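Local coordinates for protein glycoside hydrolase, GH17 family (Formosa sp. Hel1_33_131, PDB 6FCG) that probably hydrolyses internal beta-1,3-glucosidic bonds of the algal storage glucan laminarin, as an endo-acting laminarinase of glycoside hydrolase family 17, at residues Val38-Lys41 / Asp42-Asn46; Phe64-Ile68 / Glu69-Glu73; Tyr89-Leu93 / Ala94-Asn98; Tyr178-Pro182 / Ala183-Lys187; Glu411-Phe414 / Leu415-Leu419. One frame throughout, in Å; residues are numbered along the deposited sequence.

Contact 1 of 5, residues Val38-Lys41 / Asp42-Asn46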
# COMPACT_ATOMS: atom_id res chain seq x y z
N VAL A 38 -39.34 -9.78 -41.87
CA VAL A 38 -39.22 -11.12 -42.53
C VAL A 38 -37.70 -11.47 -42.62
O VAL A 38 -37.34 -12.52 -42.13
CB VAL A 38 -40.09 -11.22 -43.90
CG1 VAL A 38 -39.32 -10.89 -45.19
CG2 VAL A 38 -40.85 -12.56 -44.11
N THR A 39 -36.82 -10.60 -43.13
CA THR A 39 -35.37 -10.94 -43.41
C THR A 39 -34.32 -10.16 -42.58
O THR A 39 -34.62 -9.09 -42.02
CB THR A 39 -35.14 -10.78 -44.92
OG1 THR A 39 -34.93 -12.05 -45.50
CG2 THR A 39 -33.99 -9.90 -45.32
N ALA A 40 -33.08 -10.65 -42.48
CA ALA A 40 -32.03 -9.93 -41.71
C ALA A 40 -31.75 -8.51 -42.20
O ALA A 40 -31.65 -7.58 -41.41
CB ALA A 40 -30.74 -10.72 -41.71
N LYS A 41 -31.68 -8.36 -43.52
CA LYS A 41 -31.65 -7.05 -44.17
C LYS A 41 -32.77 -6.07 -43.74
O LYS A 41 -32.54 -4.89 -43.63
CB LYS A 41 -31.65 -7.23 -45.70
CG LYS A 41 -31.29 -5.97 -46.49
CD LYS A 41 -31.04 -6.30 -47.97
CE LYS A 41 -31.83 -5.39 -48.93
NZ LYS A 41 -31.06 -4.15 -49.23
N ASP A 42 -33.97 -6.57 -43.47
CA ASP A 42 -35.08 -5.72 -43.00
C ASP A 42 -34.95 -5.36 -41.53
O ASP A 42 -35.38 -4.30 -41.10
CB ASP A 42 -36.44 -6.42 -43.20
CG ASP A 42 -36.71 -6.86 -44.65
OD1 ASP A 42 -36.49 -6.04 -45.58
OD2 ASP A 42 -37.18 -8.03 -44.84
N ILE A 43 -34.42 -6.28 -40.74
CA ILE A 43 -34.42 -6.20 -39.28
C ILE A 43 -33.25 -5.38 -38.71
O ILE A 43 -33.43 -4.57 -37.80
CB ILE A 43 -34.35 -7.63 -38.70
CG1 ILE A 43 -35.68 -8.32 -38.94
CG2 ILE A 43 -34.04 -7.62 -37.20
CD1 ILE A 43 -35.64 -9.81 -38.66
N LEU A 44 -32.06 -5.65 -39.22
CA LEU A 44 -30.88 -5.05 -38.66
C LEU A 44 -30.85 -3.57 -39.02
O LEU A 44 -31.07 -3.19 -40.17
CB LEU A 44 -29.62 -5.76 -39.13
CG LEU A 44 -29.48 -7.23 -38.70
CD1 LEU A 44 -28.24 -7.85 -39.33
CD2 LEU A 44 -29.43 -7.38 -37.20
N GLY A 45 -30.61 -2.73 -38.01
CA GLY A 45 -30.57 -1.27 -38.20
C GLY A 45 -31.92 -0.58 -38.21
O GLY A 45 -32.01 0.59 -38.54
N ASN A 46 -32.95 -1.33 -37.85
CA ASN A 46 -34.30 -0.87 -37.90
C ASN A 46 -34.77 -0.81 -36.48
O ASN A 46 -34.88 -1.85 -35.83
CB ASN A 46 -35.14 -1.86 -38.72
CG ASN A 46 -36.62 -1.45 -38.85
OD1 ASN A 46 -37.20 -0.71 -38.03
ND2 ASN A 46 -37.25 -1.97 -39.89
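T39 and D42 meet where a short helix, residues 40-43, begins near the start of the modelled chain. The backbone N of T39 donates to OD2 of D42 at 3.1 Å. The oxygen is met on its anti side, 21° out of the carboxylate plane. D42 can reach back because its CG stands anti to the carbonyl carbon and beside its own N (chi1 -56°). OD2 also lies 3.4 Å from CB of T39, and CG1 of V38 runs alongside the same carboxylate. Further on, ND2 of N46 donates to the backbone O of D42, nearly in its own amide plane.

The backbone bonds are those of a single turn. O of T39 accepts from N of I43 at 3.1 Å, and more weakly from N of D42. N of L44 reaches O of A40 at 2.9 Å in an almost straight bond (174°). N of I43 adds a weak bond to the same carbonyl. A type II turn from I43 to N46 follows, with G45 at positive phi.

Apolar contact is slight. CB of A40 and CD1 of L44 are 4.5 Å apart, and both side chains rest on W206. A40 also touches V163, and I43 touches K162.

T39 holds the N-cap position. Its N-H bond to D42 OD2 resembles the N3 half of a capping box, but the reciprocal bond from the T39 side chain is missing. The short helix lies against the beginnings of strands 161-168 and 206-212, at the N-terminal ends of the TIM-barrel strands.

Contact 2 of 5, residues Phe64-Ile68 / Glu69-Glu73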
# COMPACT_ATOMS: atom_id res chain seq x y z
N PHE A 64 -27.06 -26.45 -15.02
CA PHE A 64 -28.47 -26.22 -14.73
C PHE A 64 -29.11 -25.45 -15.90
O PHE A 64 -29.25 -24.21 -15.87
CB PHE A 64 -28.64 -25.48 -13.38
CG PHE A 64 -28.06 -26.21 -12.18
CD1 PHE A 64 -28.70 -27.33 -11.64
CD2 PHE A 64 -26.87 -25.76 -11.56
CE1 PHE A 64 -28.17 -27.98 -10.53
CE2 PHE A 64 -26.33 -26.41 -10.46
CZ PHE A 64 -26.99 -27.52 -9.94
N GLN A 65 -29.50 -26.20 -16.92
CA GLN A 65 -30.18 -25.64 -18.10
C GLN A 65 -31.57 -25.11 -17.74
O GLN A 65 -32.31 -25.80 -17.06
CB GLN A 65 -30.35 -26.69 -19.20
CG GLN A 65 -29.05 -27.05 -19.92
CD GLN A 65 -28.51 -25.90 -20.76
OE1 GLN A 65 -29.28 -25.10 -21.30
NE2 GLN A 65 -27.19 -25.80 -20.85
N PRO A 66 -31.91 -23.90 -18.18
CA PRO A 66 -33.27 -23.49 -17.95
C PRO A 66 -34.24 -24.33 -18.79
O PRO A 66 -33.90 -24.80 -19.87
CB PRO A 66 -33.26 -22.03 -18.38
CG PRO A 66 -32.26 -21.99 -19.48
CD PRO A 66 -31.20 -22.98 -19.09
N SER A 67 -35.44 -24.53 -18.27
CA SER A 67 -36.50 -25.25 -18.99
C SER A 67 -37.13 -24.36 -20.07
O SER A 67 -37.02 -23.13 -20.02
CB SER A 67 -37.58 -25.71 -17.99
OG SER A 67 -38.35 -24.61 -17.52
N ILE A 68 -37.83 -24.99 -20.99
CA ILE A 68 -38.61 -24.29 -22.00
C ILE A 68 -39.64 -23.35 -21.34
O ILE A 68 -39.81 -22.23 -21.81
CB ILE A 68 -39.26 -25.30 -23.01
CG1 ILE A 68 -38.17 -25.85 -23.95
CG2 ILE A 68 -40.33 -24.64 -23.87
CD1 ILE A 68 -38.31 -27.33 -24.24
N GLU A 69 -40.28 -23.79 -20.26
CA GLU A 69 -41.25 -22.99 -19.48
C GLU A 69 -40.53 -21.70 -18.98
O GLU A 69 -41.03 -20.57 -19.17
CB GLU A 69 -41.94 -23.90 -18.30
CG GLU A 69 -42.96 -24.96 -18.84
CD GLU A 69 -42.39 -26.37 -19.12
OE1 GLU A 69 -41.30 -26.46 -19.76
OE2 GLU A 69 -43.06 -27.38 -18.77
N GLU A 70 -39.33 -21.86 -18.42
CA GLU A 70 -38.52 -20.71 -17.93
C GLU A 70 -38.11 -19.74 -19.05
O GLU A 70 -38.26 -18.52 -18.93
CB GLU A 70 -37.31 -21.19 -17.15
CG GLU A 70 -37.66 -21.80 -15.80
CD GLU A 70 -36.48 -22.49 -15.08
OE1 GLU A 70 -35.57 -23.05 -15.73
OE2 GLU A 70 -36.46 -22.47 -13.84
N LEU A 71 -37.67 -20.29 -20.17
CA LEU A 71 -37.32 -19.46 -21.32
C LEU A 71 -38.50 -18.67 -21.88
O LEU A 71 -38.32 -17.53 -22.32
CB LEU A 71 -36.68 -20.30 -22.41
CG LEU A 71 -35.36 -21.01 -22.01
CD1 LEU A 71 -35.01 -22.05 -23.06
CD2 LEU A 71 -34.23 -20.01 -21.80
N LYS A 72 -39.70 -19.24 -21.84
CA LYS A 72 -40.89 -18.54 -22.31
C LYS A 72 -41.22 -17.34 -21.44
O LYS A 72 -41.59 -16.29 -21.95
CB LYS A 72 -42.10 -19.47 -22.36
CG LYS A 72 -42.05 -20.46 -23.51
CD LYS A 72 -43.05 -21.59 -23.35
CE LYS A 72 -44.46 -21.16 -23.71
NZ LYS A 72 -45.30 -22.39 -23.83
N GLU A 73 -41.06 -17.50 -20.13
CA GLU A 73 -41.15 -16.37 -19.20
C GLU A 73 -40.28 -15.19 -19.70
O GLU A 73 -40.77 -14.07 -19.84
CB GLU A 73 -40.75 -16.79 -17.79
CG GLU A 73 -41.75 -17.68 -17.06
CD GLU A 73 -41.27 -18.18 -15.69
OE1 GLU A 73 -40.05 -18.34 -15.47
OE2 GLU A 73 -42.13 -18.41 -14.81
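S67 and E70 grip each other at the start of helix 68-80. N of E70 donates to OG of S67 at 3.1 Å. In return, N of S67 donates to OE1 of E70 at 2.9 Å, on the anti side of the carboxylate. This is a capping box with S67 at the N-cap. OG sits between the N and the carbonyl carbon of its own residue (chi1 72°), which turns it toward the first helical turn.

The tight side is apolar. CG of P66 packs on CD2 of L71 at 3.6 Å. One residue precedes the cap and the other closes the first turn, so the pair forms a hydrophobic staple. P66 also meets Y57, and L71 meets Y54. In the same turn, N of L71 bonds to O of S67 at 2.9 Å.

The other side is looser. CG2 of I68 lies 4.1 Å from CD of K72, whose NZ goes on to salt bridges with E105 and E109. E69 is exposed to solvent.

Side-chain oxygens take up the N-H groups of S67 and E70 at the helix start. With an alanine at E70, the N-H of S67 is likely to lose its carboxylate acceptor, and the residues before the helix to shift more freely. The negative charge of E70 near the helix N-terminus is probably favourable to the helix dipole.

Contact 3 of 5, residues Tyr89-Leu93 / Ala94-Asn98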
# COMPACT_ATOMS: atom_id res chain seq x y z
N TYR A 89 -24.85 -17.60 -28.06
CA TYR A 89 -23.36 -17.74 -28.10
C TYR A 89 -22.79 -19.09 -28.56
O TYR A 89 -21.75 -19.13 -29.23
CB TYR A 89 -22.76 -17.33 -26.75
CG TYR A 89 -22.87 -15.85 -26.54
CD1 TYR A 89 -24.02 -15.30 -26.00
CD2 TYR A 89 -21.83 -14.99 -26.91
CE1 TYR A 89 -24.16 -13.92 -25.86
CE2 TYR A 89 -21.94 -13.62 -26.75
CZ TYR A 89 -23.11 -13.08 -26.22
OH TYR A 89 -23.23 -11.73 -26.04
N ASN A 90 -23.47 -20.17 -28.19
CA ASN A 90 -23.11 -21.46 -28.71
C ASN A 90 -24.34 -22.32 -28.98
O ASN A 90 -25.44 -22.00 -28.55
CB ASN A 90 -22.18 -22.19 -27.77
CG ASN A 90 -22.83 -22.54 -26.46
OD1 ASN A 90 -22.84 -21.72 -25.55
ND2 ASN A 90 -23.37 -23.72 -26.33
N VAL A 91 -24.09 -23.35 -29.77
CA VAL A 91 -25.06 -24.40 -30.09
C VAL A 91 -24.58 -25.80 -29.65
O VAL A 91 -25.04 -26.82 -30.14
CB VAL A 91 -25.52 -24.38 -31.55
CG1 VAL A 91 -26.19 -23.07 -31.90
CG2 VAL A 91 -24.41 -24.62 -32.60
N ARG A 92 -23.66 -25.82 -28.69
CA ARG A 92 -23.15 -27.05 -28.09
C ARG A 92 -24.09 -27.52 -26.97
O ARG A 92 -24.44 -28.69 -26.87
CB ARG A 92 -21.76 -26.76 -27.53
CG ARG A 92 -20.84 -27.93 -27.32
CD ARG A 92 -19.60 -27.49 -26.56
NE ARG A 92 -19.71 -28.01 -25.21
CZ ARG A 92 -19.73 -27.32 -24.09
NH1 ARG A 92 -19.60 -26.01 -24.07
NH2 ARG A 92 -19.87 -27.97 -22.96
N LEU A 93 -24.39 -26.62 -26.06
CA LEU A 93 -25.31 -26.90 -25.01
C LEU A 93 -26.69 -26.70 -25.59
O LEU A 93 -26.86 -26.06 -26.62
CB LEU A 93 -25.04 -25.98 -23.81
CG LEU A 93 -23.62 -26.05 -23.19
CD1 LEU A 93 -23.46 -25.09 -22.02
CD2 LEU A 93 -23.22 -27.47 -22.75
N ALA A 94 -27.69 -27.23 -24.89
CA ALA A 94 -29.10 -27.27 -25.35
C ALA A 94 -29.79 -25.89 -25.39
O ALA A 94 -30.79 -25.73 -26.08
CB ALA A 94 -29.89 -28.19 -24.45
N HIS A 95 -29.25 -24.95 -24.60
CA HIS A 95 -29.82 -23.63 -24.39
C HIS A 95 -30.39 -22.93 -25.65
O HIS A 95 -31.53 -22.50 -25.65
CB HIS A 95 -28.74 -22.80 -23.69
CG HIS A 95 -29.10 -21.37 -23.45
ND1 HIS A 95 -28.52 -20.33 -24.14
CD2 HIS A 95 -29.92 -20.81 -22.54
CE1 HIS A 95 -29.00 -19.18 -23.70
NE2 HIS A 95 -29.86 -19.45 -22.74
N THR A 96 -29.62 -22.83 -26.72
CA THR A 96 -30.05 -22.09 -27.90
C THR A 96 -31.20 -22.79 -28.59
O THR A 96 -32.14 -22.17 -29.04
CB THR A 96 -28.87 -21.94 -28.87
OG1 THR A 96 -27.90 -21.08 -28.25
CG2 THR A 96 -29.31 -21.40 -30.24
N SER A 97 -31.06 -24.10 -28.73
CA SER A 97 -32.09 -24.97 -29.27
C SER A 97 -33.38 -24.84 -28.46
O SER A 97 -34.48 -24.78 -29.02
CB SER A 97 -31.55 -26.41 -29.26
OG SER A 97 -32.56 -27.35 -29.50
N ASN A 98 -33.27 -24.79 -27.15
CA ASN A 98 -34.45 -24.63 -26.32
C ASN A 98 -35.10 -23.25 -26.45
O ASN A 98 -36.32 -23.14 -26.32
CB ASN A 98 -34.16 -24.96 -24.86
CG ASN A 98 -33.84 -26.43 -24.67
OD1 ASN A 98 -34.37 -27.29 -25.37
ND2 ASN A 98 -33.02 -26.73 -23.71
O HOH W 1 -25.92 -19.62 -25.79
O HOH W 2 -26.53 -23.12 -26.34
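The backbone O of N90 is approached by two donors. One is a water, which lies 2.7 Å from O of N90. The other is OG1 of T96, at 2.6 Å from the same oxygen. That bond is doubtful in detail, because OG1 crowds another atom of the model. The water also accepts from N of T96 at 3.1 Å and is within bonding distance of O of L93. It cannot donate to all of its possible acceptors at once. It bridges the loop 90-93 and the start of helix 95-109.

T96 faces the loop with both branches. OG1 lies beside its own backbone N (chi1 -67°), which brings it to O of N90. CG2, the other branch, packs on CG1 of V91 at 3.9 Å. A second water accepts from N of Y89 at 3.2 Å and bonds to ND1 of H95.

R92 turns outward. CD2 of L93 lies 3.4 Å above one face of its guanidinium, toward the rim. NH1 of R92 forms a salt bridge with the C-terminal carboxylate of H430 of the second subunit.

The loop links strand 83-87 to helix 95-109 in a beta-alpha unit of the barrel. V91 reaches V119 of strand 116-121 and L153 of helix 143-156, and T96 touches M117. Y89 bonds through OH to E305, at the end of strand 301-305. N98 packs on I68 of helix 68-80.

Contact 4 of 5, residues Tyr178-Pro182 / Ala183-Lys187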
# COMPACT_ATOMS: atom_id res chain seq x y z
N TYR A 178 -8.84 -19.39 -26.13
CA TYR A 178 -9.41 -20.04 -27.33
C TYR A 178 -9.23 -19.39 -28.69
O TYR A 178 -9.71 -19.94 -29.68
CB TYR A 178 -10.92 -20.25 -27.11
CG TYR A 178 -11.74 -18.95 -27.07
CD1 TYR A 178 -11.80 -18.16 -25.91
CD2 TYR A 178 -12.46 -18.53 -28.18
CE1 TYR A 178 -12.54 -16.98 -25.88
CE2 TYR A 178 -13.20 -17.36 -28.15
CZ TYR A 178 -13.25 -16.59 -27.02
OH TYR A 178 -14.00 -15.45 -27.03
N PHE A 179 -8.54 -18.25 -28.78
CA PHE A 179 -8.60 -17.48 -30.01
C PHE A 179 -7.99 -18.21 -31.19
O PHE A 179 -7.12 -19.05 -31.05
CB PHE A 179 -8.03 -16.07 -29.84
CG PHE A 179 -6.52 -15.98 -29.91
CD1 PHE A 179 -5.88 -15.79 -31.13
CD2 PHE A 179 -5.75 -15.94 -28.75
CE1 PHE A 179 -4.49 -15.66 -31.20
CE2 PHE A 179 -4.37 -15.80 -28.81
CZ PHE A 179 -3.74 -15.67 -30.04
N VAL A 180 -8.47 -17.85 -32.37
CA VAL A 180 -8.03 -18.42 -33.62
C VAL A 180 -7.59 -17.29 -34.57
O VAL A 180 -7.84 -16.09 -34.34
CB VAL A 180 -9.15 -19.31 -34.26
CG1 VAL A 180 -9.42 -20.48 -33.35
CG2 VAL A 180 -10.43 -18.51 -34.57
N GLN A 181 -6.95 -17.71 -35.66
CA GLN A 181 -6.57 -16.79 -36.72
C GLN A 181 -7.79 -16.50 -37.61
O GLN A 181 -8.72 -17.30 -37.68
CB GLN A 181 -5.42 -17.37 -37.55
CG GLN A 181 -4.19 -17.68 -36.73
CD GLN A 181 -3.65 -16.44 -36.08
OE1 GLN A 181 -3.79 -16.33 -34.91
NE2 GLN A 181 -3.12 -15.45 -36.85
N PRO A 182 -7.79 -15.36 -38.31
CA PRO A 182 -8.92 -15.06 -39.17
C PRO A 182 -9.16 -16.09 -40.29
O PRO A 182 -10.28 -16.22 -40.73
CB PRO A 182 -8.59 -13.68 -39.73
CG PRO A 182 -7.14 -13.46 -39.47
CD PRO A 182 -6.84 -14.24 -38.24
N ALA A 183 -8.12 -16.82 -40.71
CA ALA A 183 -8.29 -17.89 -41.69
C ALA A 183 -9.34 -18.91 -41.27
O ALA A 183 -10.09 -19.43 -42.13
CB ALA A 183 -6.97 -18.60 -41.97
N VAL A 184 -9.39 -19.22 -39.99
CA VAL A 184 -10.37 -20.20 -39.50
C VAL A 184 -11.82 -19.61 -39.50
O VAL A 184 -12.75 -20.27 -39.93
CB VAL A 184 -9.92 -21.10 -38.28
CG1 VAL A 184 -8.44 -20.97 -37.93
CG2 VAL A 184 -10.79 -20.77 -37.10
N ILE A 185 -12.02 -18.35 -39.14
CA ILE A 185 -13.35 -17.76 -39.31
C ILE A 185 -13.77 -17.70 -40.79
O ILE A 185 -14.91 -18.06 -41.11
CB ILE A 185 -13.44 -16.37 -38.69
CG1 ILE A 185 -12.96 -16.37 -37.24
CG2 ILE A 185 -14.86 -15.82 -38.82
CD1 ILE A 185 -13.56 -17.41 -36.32
N LEU A 186 -12.86 -17.28 -41.67
CA LEU A 186 -13.07 -17.23 -43.11
C LEU A 186 -13.50 -18.57 -43.68
O LEU A 186 -14.44 -18.66 -44.46
CB LEU A 186 -11.79 -16.78 -43.81
CG LEU A 186 -11.77 -16.72 -45.35
CD1 LEU A 186 -12.76 -15.69 -45.88
CD2 LEU A 186 -10.37 -16.40 -45.84
N LYS A 187 -12.80 -19.62 -43.27
CA LYS A 187 -13.14 -20.98 -43.67
C LYS A 187 -14.62 -21.29 -43.45
O LYS A 187 -15.32 -21.75 -44.35
CB LYS A 187 -12.27 -21.96 -42.91
CG LYS A 187 -12.44 -23.40 -43.32
CD LYS A 187 -11.89 -24.34 -42.25
CE LYS A 187 -12.26 -25.77 -42.57
NZ LYS A 187 -11.81 -26.67 -41.47
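N of L186 donates to O of P182 at 2.9 Å, in a nearly straight bond (174°). This is the first i to i+4 bond of helix 182-197. Just before it, N of V184 donates to O of Q181 at 3.1 Å. That donor stands well above the carbonyl plane, 50° out of it. Q181 holds the N-cap position, and P182, which has no N-H to offer, takes the first place in the helix.

V180, the residue before the cap, meets I185 in the first turn: CG2 to CD1 is 3.8 Å. This is a hydrophobic staple, set where the long loop after strand 161-168 enters the next helix of the TIM barrel.

V180 also packs on V184, and the two side chains cross at about a right angle. Their CG2 atoms are 3.4 Å apart. CG2 of V180 meets both partners from its place between its own N and carbonyl carbon (chi1 -64°). CG1 of V184 lies 3.7 Å from O of Q181. Cutting V184 back to an alanine is likely to open a gap beside CG2 of V180 and leave that side chain freer to turn.

Outward, I185 packs on L231 of helix 226-234, and A183 and L186 touch D227 and K230 of the same helix.

Contact 5 of 5, residues Glu411-Phe414 / Leu415-Leu419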
# COMPACT_ATOMS: atom_id res chain seq x y z
N GLU A 411 -33.57 8.18 -4.43
CA GLU A 411 -32.66 8.64 -3.39
C GLU A 411 -31.79 7.52 -2.87
O GLU A 411 -30.59 7.72 -2.67
CB GLU A 411 -33.41 9.28 -2.22
CG GLU A 411 -33.74 10.76 -2.43
CD GLU A 411 -34.78 11.29 -1.45
OE1 GLU A 411 -34.95 10.71 -0.35
OE2 GLU A 411 -35.42 12.31 -1.78
N ALA A 412 -32.38 6.36 -2.65
CA ALA A 412 -31.62 5.21 -2.12
C ALA A 412 -30.55 4.73 -3.10
O ALA A 412 -29.48 4.28 -2.69
CB ALA A 412 -32.53 4.06 -1.77
N LEU A 413 -30.84 4.84 -4.39
CA LEU A 413 -29.86 4.53 -5.41
C LEU A 413 -28.71 5.52 -5.40
O LEU A 413 -27.54 5.16 -5.38
CB LEU A 413 -30.53 4.51 -6.79
CG LEU A 413 -29.63 4.38 -8.01
CD1 LEU A 413 -28.76 3.13 -7.92
CD2 LEU A 413 -30.48 4.40 -9.27
N PHE A 414 -29.06 6.79 -5.41
CA PHE A 414 -28.07 7.85 -5.48
C PHE A 414 -27.07 7.81 -4.34
O PHE A 414 -25.89 8.12 -4.56
CB PHE A 414 -28.76 9.23 -5.59
CG PHE A 414 -29.15 9.59 -6.99
CD1 PHE A 414 -29.39 8.61 -7.96
CD2 PHE A 414 -29.31 10.91 -7.34
CE1 PHE A 414 -29.75 8.96 -9.25
CE2 PHE A 414 -29.68 11.25 -8.64
CZ PHE A 414 -29.91 10.28 -9.59
N LEU A 415 -27.50 7.42 -3.15
CA LEU A 415 -26.54 7.25 -2.04
C LEU A 415 -25.44 6.24 -2.37
O LEU A 415 -24.27 6.46 -2.02
CB LEU A 415 -27.26 6.87 -0.75
CG LEU A 415 -28.14 7.95 -0.09
CD1 LEU A 415 -28.86 7.38 1.13
CD2 LEU A 415 -27.33 9.17 0.33
N GLU A 416 -25.81 5.15 -3.05
CA GLU A 416 -24.86 4.12 -3.42
C GLU A 416 -23.99 4.52 -4.61
O GLU A 416 -22.89 4.02 -4.73
CB GLU A 416 -25.54 2.80 -3.74
CG GLU A 416 -26.45 2.26 -2.65
CD GLU A 416 -26.66 0.74 -2.75
OE1 GLU A 416 -26.22 0.18 -3.76
OE2 GLU A 416 -27.26 0.09 -1.86
N VAL A 417 -24.46 5.41 -5.48
CA VAL A 417 -23.68 5.84 -6.64
C VAL A 417 -22.49 6.73 -6.21
O VAL A 417 -22.65 7.63 -5.42
CB VAL A 417 -24.54 6.65 -7.66
CG1 VAL A 417 -23.68 7.17 -8.80
CG2 VAL A 417 -25.69 5.84 -8.26
N GLU A 418 -21.30 6.44 -6.76
CA GLU A 418 -20.13 7.28 -6.58
C GLU A 418 -19.84 8.05 -7.86
O GLU A 418 -20.27 7.65 -8.93
CB GLU A 418 -18.94 6.42 -6.18
CG GLU A 418 -19.20 5.64 -4.89
CD GLU A 418 -17.97 5.01 -4.29
OE1 GLU A 418 -18.10 3.82 -3.94
OE2 GLU A 418 -16.90 5.64 -4.19
N LEU A 419 -19.13 9.16 -7.73
CA LEU A 419 -18.70 9.94 -8.90
C LEU A 419 -17.44 9.36 -9.53
O LEU A 419 -16.67 8.68 -8.86
CB LEU A 419 -18.44 11.42 -8.56
CG LEU A 419 -19.75 12.19 -8.40
CD1 LEU A 419 -20.06 12.39 -6.93
CD2 LEU A 419 -19.68 13.52 -9.10
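The torsions of L413 and V417 turn the two side chains together at the end of helix 410-416. CG of L413 stands anti to its backbone N (chi1 172°), and CD1 then reaches forward along the chain. In V417, CG1 takes the position anti to N (chi1 176°), which leaves CG2 beside the N and turned to L413. CD1 of L413 and CG2 of V417 come to 4.1 Å. CG2 of V417 lies nearer to O of L413, at 3.5 Å.

N of V417 donates to that O of L413 at 3.1 Å, in the carbonyl plane. N of E416 adds a weak bond to the same oxygen, and N of V417 a weak one to O of F414. The mixture of three- and four-residue spacings fits a helix that is running out. Two residues earlier, N of L415 bonds to O of E411 at 3.1 Å.

The CG atoms of L415 and E416 lie close to carbonyls one turn back, O of E411 and O of A412. The latter accepts a hydrogen bond from OG of S266 of the third subunit. OE1 of E416 bonds to OH of Y406, and its OE2 forms a salt bridge with R269 of the third subunit.

Across the subunit boundary, L415 packs on F414 of the third subunit. Within the chain, V417 rests on I270 of helix 266-294 and on Y327 and K328 of helix 326-342. F414 touches L267 of helix 266-294, and its ring meets that of Y327.

The five contacts follow one another along the chain. Contacts 2 and 3 alone touch, with centres 12 Å apart. Q65 OE1 lies 3.3 Å from H95 N, and L71 packs on N98, joining helices 68-80 and 95-109. Contact 4 belongs to a later beta-alpha unit, its nearest atoms about 8 Å from contact 3. Its Q181 side chain is about 13 Å from a bound calcium ion. Contact 1 lies at the opposite end of the barrel strands, its nearest atoms about 13 Å from contact 3. Contact 5 is remote, 44 Å from contact 4 between centres, and faces another subunit. Contacts 2, 3 and 4 follow strand C-terminal ends, where TIM-barrel glycosidases keep their active site.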